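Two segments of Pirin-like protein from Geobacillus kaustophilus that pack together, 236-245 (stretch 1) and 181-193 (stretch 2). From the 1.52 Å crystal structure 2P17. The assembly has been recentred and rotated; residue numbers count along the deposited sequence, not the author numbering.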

# COMPACT_ATOMS: atom_id res chain seq x y z
N ARG A 236 6.79 12.04 3.05
CA ARG A 236 6.91 10.72 2.47
C ARG A 236 5.60 9.98 2.69
O ARG A 236 5.10 9.96 3.81
CB ARG A 236 8.08 9.95 3.08
CG ARG A 236 8.41 8.65 2.36
CD ARG A 236 9.75 8.09 2.82
NE ARG A 236 10.18 6.97 1.99
CZ ARG A 236 11.45 6.58 1.85
NH1 ARG A 236 12.44 7.23 2.47
NH2 ARG A 236 11.73 5.54 1.07
N LEU A 237 5.04 9.39 1.64
CA LEU A 237 3.74 8.73 1.76
C LEU A 237 3.61 7.58 0.76
O LEU A 237 4.33 7.53 -0.23
CB LEU A 237 2.60 9.73 1.59
CG LEU A 237 2.44 10.42 0.22
CD1 LEU A 237 1.73 9.54 -0.81
CD2 LEU A 237 1.69 11.72 0.40
N LEU A 238 2.69 6.68 1.06
CA LEU A 238 2.28 5.62 0.13
C LEU A 238 0.84 5.85 -0.29
O LEU A 238 -0.02 6.06 0.55
CB LEU A 238 2.43 4.25 0.79
CG LEU A 238 3.86 3.80 1.10
CD1 LEU A 238 3.82 2.64 2.08
CD2 LEU A 238 4.61 3.43 -0.16
N LEU A 239 0.60 5.81 -1.59
CA LEU A 239 -0.76 5.92 -2.13
C LEU A 239 -1.15 4.57 -2.72
O LEU A 239 -0.39 3.98 -3.51
CB LEU A 239 -0.83 7.01 -3.21
CG LEU A 239 -2.17 7.34 -3.87
CD1 LEU A 239 -2.22 8.80 -4.30
CD2 LEU A 239 -2.44 6.43 -5.07
N TYR A 240 -2.34 4.10 -2.35
CA TYR A 240 -2.86 2.82 -2.82
C TYR A 240 -4.22 3.08 -3.44
O TYR A 240 -5.08 3.69 -2.81
CB TYR A 240 -3.10 1.87 -1.66
CG TYR A 240 -1.93 1.50 -0.79
CD1 TYR A 240 -1.22 0.32 -1.03
CD2 TYR A 240 -1.56 2.27 0.31
CE1 TYR A 240 -0.17 -0.08 -0.18
CE2 TYR A 240 -0.52 1.88 1.16
CZ TYR A 240 0.17 0.70 0.90
OH TYR A 240 1.19 0.32 1.74
N ALA A 241 -4.45 2.61 -4.67
CA ALA A 241 -5.77 2.73 -5.28
C ALA A 241 -5.97 1.57 -6.21
O ALA A 241 -5.03 1.15 -6.87
CB ALA A 241 -5.88 4.05 -6.03
N GLY A 242 -7.18 1.03 -6.26
CA GLY A 242 -7.39 -0.14 -7.08
C GLY A 242 -8.78 -0.20 -7.68
O GLY A 242 -9.69 0.52 -7.27
N GLU A 243 -8.94 -1.11 -8.63
CA GLU A 243 -10.23 -1.31 -9.27
C GLU A 243 -11.11 -2.19 -8.38
O GLU A 243 -10.74 -3.33 -8.11
CB GLU A 243 -10.00 -2.00 -10.60
CG GLU A 243 -11.26 -2.34 -11.34
CD GLU A 243 -10.95 -2.83 -12.73
OE1 GLU A 243 -10.67 -4.03 -12.87
OE2 GLU A 243 -10.98 -2.00 -13.67
N PRO A 244 -12.26 -1.67 -7.92
CA PRO A 244 -13.15 -2.52 -7.12
C PRO A 244 -13.56 -3.83 -7.80
O PRO A 244 -13.76 -3.85 -9.01
CB PRO A 244 -14.38 -1.63 -6.88
CG PRO A 244 -13.82 -0.24 -6.92
CD PRO A 244 -12.80 -0.30 -8.05
N VAL A 245 -13.67 -4.88 -6.99
CA VAL A 245 -14.05 -6.21 -7.46
C VAL A 245 -15.57 -6.28 -7.62
O VAL A 245 -16.06 -6.90 -8.56
CB VAL A 245 -13.54 -7.32 -6.50
CG1 VAL A 245 -14.03 -8.68 -6.93
CG2 VAL A 245 -12.02 -7.30 -6.45
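Stretch 2 (181-193) VQDLPGHYNGFLY

How does stretch 2 run against stretch 1? It forms two strands, 181-185 and 189-193, joined through a type I turn from P185 to Y188. The second strand pairs with 236-242 antiparallel, at 175°, the axes approaching to 4.6 Å. The first runs nearly along stretch 1, crossing it at 19° with the axes 8.4 Å apart, so only its side chains reach across.

What holds the paired strands in register? Three pairs, L238 with Y193, Y240 with F191 and G242 with N189, each exchange two backbone hydrogen bonds; Y240 N to F191 O, for example, spans 2.9 Å. Between them lie the narrow pairs, and A241 CA comes within 3.8 Å of G190 CA. The bare G190 fits against stretch 1 because the space a CB would take is already filled: it would lie 2.4 Å from Y240 O and 2.6 Å from A241 CB.

Which bumps fill the face bearing L239 and A241? L192 sits beside L239, CB to CB 4.2 Å, while L184 rises from the first strand to place CD2 3.6 Å from A241 CB. This methyl packs directly against the A241 methyl. Q182 also leans in, its CG 3.9 Å from L239 CD1.

How do the rings of Y240 and F191 fit on the other face? F191 (chi1 p) sets its ring near parallel to that of Y240 but slid aside, so the two barely overlap: the planes lie 24° apart and the centroids 5.2 Å apart. The F191 ring face instead receives Y240 CB, 4.2 Å from its centroid.

What closes the contact at the turn? G242 lays its CA over one face of the Y188 ring, 4.2 Å from the centroid. Beyond it, the extended E243 side chain accepts a hydrogen bond at OE2 from H187 NE2 at 2.9 Å, and P244 CD nestles 3.1 Å from H187 O.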

# COMPACT_ATOMS: atom_id res chain seq x y z
N VAL A 181 0.99 15.73 -8.56
CA VAL A 181 -0.32 15.23 -8.97
C VAL A 181 -0.25 13.74 -9.28
O VAL A 181 0.64 13.30 -10.03
CB VAL A 181 -0.82 15.97 -10.24
CG1 VAL A 181 -2.15 15.43 -10.69
CG2 VAL A 181 -0.94 17.47 -9.97
N GLN A 182 -1.18 12.98 -8.72
CA GLN A 182 -1.38 11.58 -9.11
C GLN A 182 -2.70 11.42 -9.88
O GLN A 182 -3.76 11.80 -9.38
CB GLN A 182 -1.38 10.68 -7.87
CG GLN A 182 -1.72 9.23 -8.18
CD GLN A 182 -0.64 8.51 -8.98
OE1 GLN A 182 0.55 8.71 -8.75
NE2 GLN A 182 -1.06 7.66 -9.91
N ASP A 183 -2.62 10.83 -11.07
CA ASP A 183 -3.81 10.49 -11.87
C ASP A 183 -4.41 9.17 -11.43
O ASP A 183 -3.69 8.23 -11.10
CB ASP A 183 -3.46 10.41 -13.36
CG ASP A 183 -2.32 9.45 -13.64
OD1 ASP A 183 -1.29 9.52 -12.94
OD2 ASP A 183 -2.46 8.61 -14.56
N LEU A 184 -5.74 9.09 -11.41
CA LEU A 184 -6.44 7.85 -11.11
C LEU A 184 -7.66 7.71 -11.99
O LEU A 184 -8.39 8.68 -12.17
CB LEU A 184 -6.92 7.83 -9.66
CG LEU A 184 -5.84 7.78 -8.58
CD1 LEU A 184 -6.51 7.98 -7.24
CD2 LEU A 184 -5.06 6.45 -8.62
N PRO A 185 -7.91 6.51 -12.52
CA PRO A 185 -9.19 6.27 -13.22
C PRO A 185 -10.35 6.52 -12.25
O PRO A 185 -10.22 6.23 -11.06
CB PRO A 185 -9.11 4.80 -13.61
CG PRO A 185 -7.61 4.52 -13.68
CD PRO A 185 -7.02 5.34 -12.58
N GLY A 186 -11.45 7.05 -12.76
CA GLY A 186 -12.55 7.47 -11.88
C GLY A 186 -13.16 6.37 -11.01
O GLY A 186 -13.66 6.65 -9.91
N HIS A 187 -13.10 5.13 -11.48
CA HIS A 187 -13.71 4.04 -10.74
C HIS A 187 -12.77 3.45 -9.68
O HIS A 187 -13.20 2.62 -8.87
CB HIS A 187 -14.21 2.95 -11.69
CG HIS A 187 -13.12 2.19 -12.39
ND1 HIS A 187 -12.22 2.80 -13.24
CD2 HIS A 187 -12.78 0.88 -12.35
CE1 HIS A 187 -11.38 1.89 -13.70
NE2 HIS A 187 -11.69 0.72 -13.17
N TYR A 188 -11.50 3.86 -9.68
CA TYR A 188 -10.58 3.34 -8.66
C TYR A 188 -10.99 3.87 -7.28
O TYR A 188 -11.48 5.00 -7.13
CB TYR A 188 -9.14 3.75 -8.93
CG TYR A 188 -8.33 2.86 -9.85
CD1 TYR A 188 -8.91 2.17 -10.91
CD2 TYR A 188 -6.95 2.74 -9.66
CE1 TYR A 188 -8.13 1.38 -11.75
CE2 TYR A 188 -6.16 1.94 -10.49
CZ TYR A 188 -6.76 1.26 -11.53
OH TYR A 188 -5.99 0.49 -12.39
N ASN A 189 -10.74 3.04 -6.27
CA ASN A 189 -11.02 3.34 -4.89
C ASN A 189 -9.69 3.34 -4.17
O ASN A 189 -8.91 2.40 -4.33
CB ASN A 189 -11.98 2.27 -4.33
CG ASN A 189 -12.44 2.57 -2.90
OD1 ASN A 189 -12.44 3.71 -2.45
ND2 ASN A 189 -12.87 1.53 -2.21
N GLY A 190 -9.41 4.37 -3.37
CA GLY A 190 -8.11 4.41 -2.73
C GLY A 190 -7.94 5.36 -1.58
O GLY A 190 -8.90 5.98 -1.10
N PHE A 191 -6.70 5.48 -1.15
CA PHE A 191 -6.35 6.24 0.02
C PHE A 191 -4.84 6.41 0.00
O PHE A 191 -4.14 5.77 -0.80
CB PHE A 191 -6.79 5.50 1.30
CG PHE A 191 -6.09 4.18 1.50
CD1 PHE A 191 -4.91 4.14 2.23
CD2 PHE A 191 -6.56 3.02 0.91
CE1 PHE A 191 -4.21 2.95 2.39
CE2 PHE A 191 -5.87 1.82 1.06
CZ PHE A 191 -4.71 1.77 1.80
N LEU A 192 -4.32 7.23 0.89
CA LEU A 192 -2.88 7.28 1.10
C LEU A 192 -2.56 7.21 2.58
O LEU A 192 -3.41 7.52 3.41
CB LEU A 192 -2.23 8.52 0.41
CG LEU A 192 -2.73 9.90 0.83
CD1 LEU A 192 -2.11 10.38 2.14
CD2 LEU A 192 -2.45 10.91 -0.28
N TYR A 193 -1.34 6.79 2.90
CA TYR A 193 -0.90 6.74 4.28
C TYR A 193 0.42 7.49 4.39
O TYR A 193 1.33 7.26 3.59
CB TYR A 193 -0.74 5.28 4.76
CG TYR A 193 -0.21 5.21 6.17
CD1 TYR A 193 -1.03 5.50 7.24
CD2 TYR A 193 1.13 4.88 6.41
CE1 TYR A 193 -0.54 5.44 8.54
CE2 TYR A 193 1.64 4.84 7.71
CZ TYR A 193 0.78 5.12 8.76
OH TYR A 193 1.25 5.08 10.07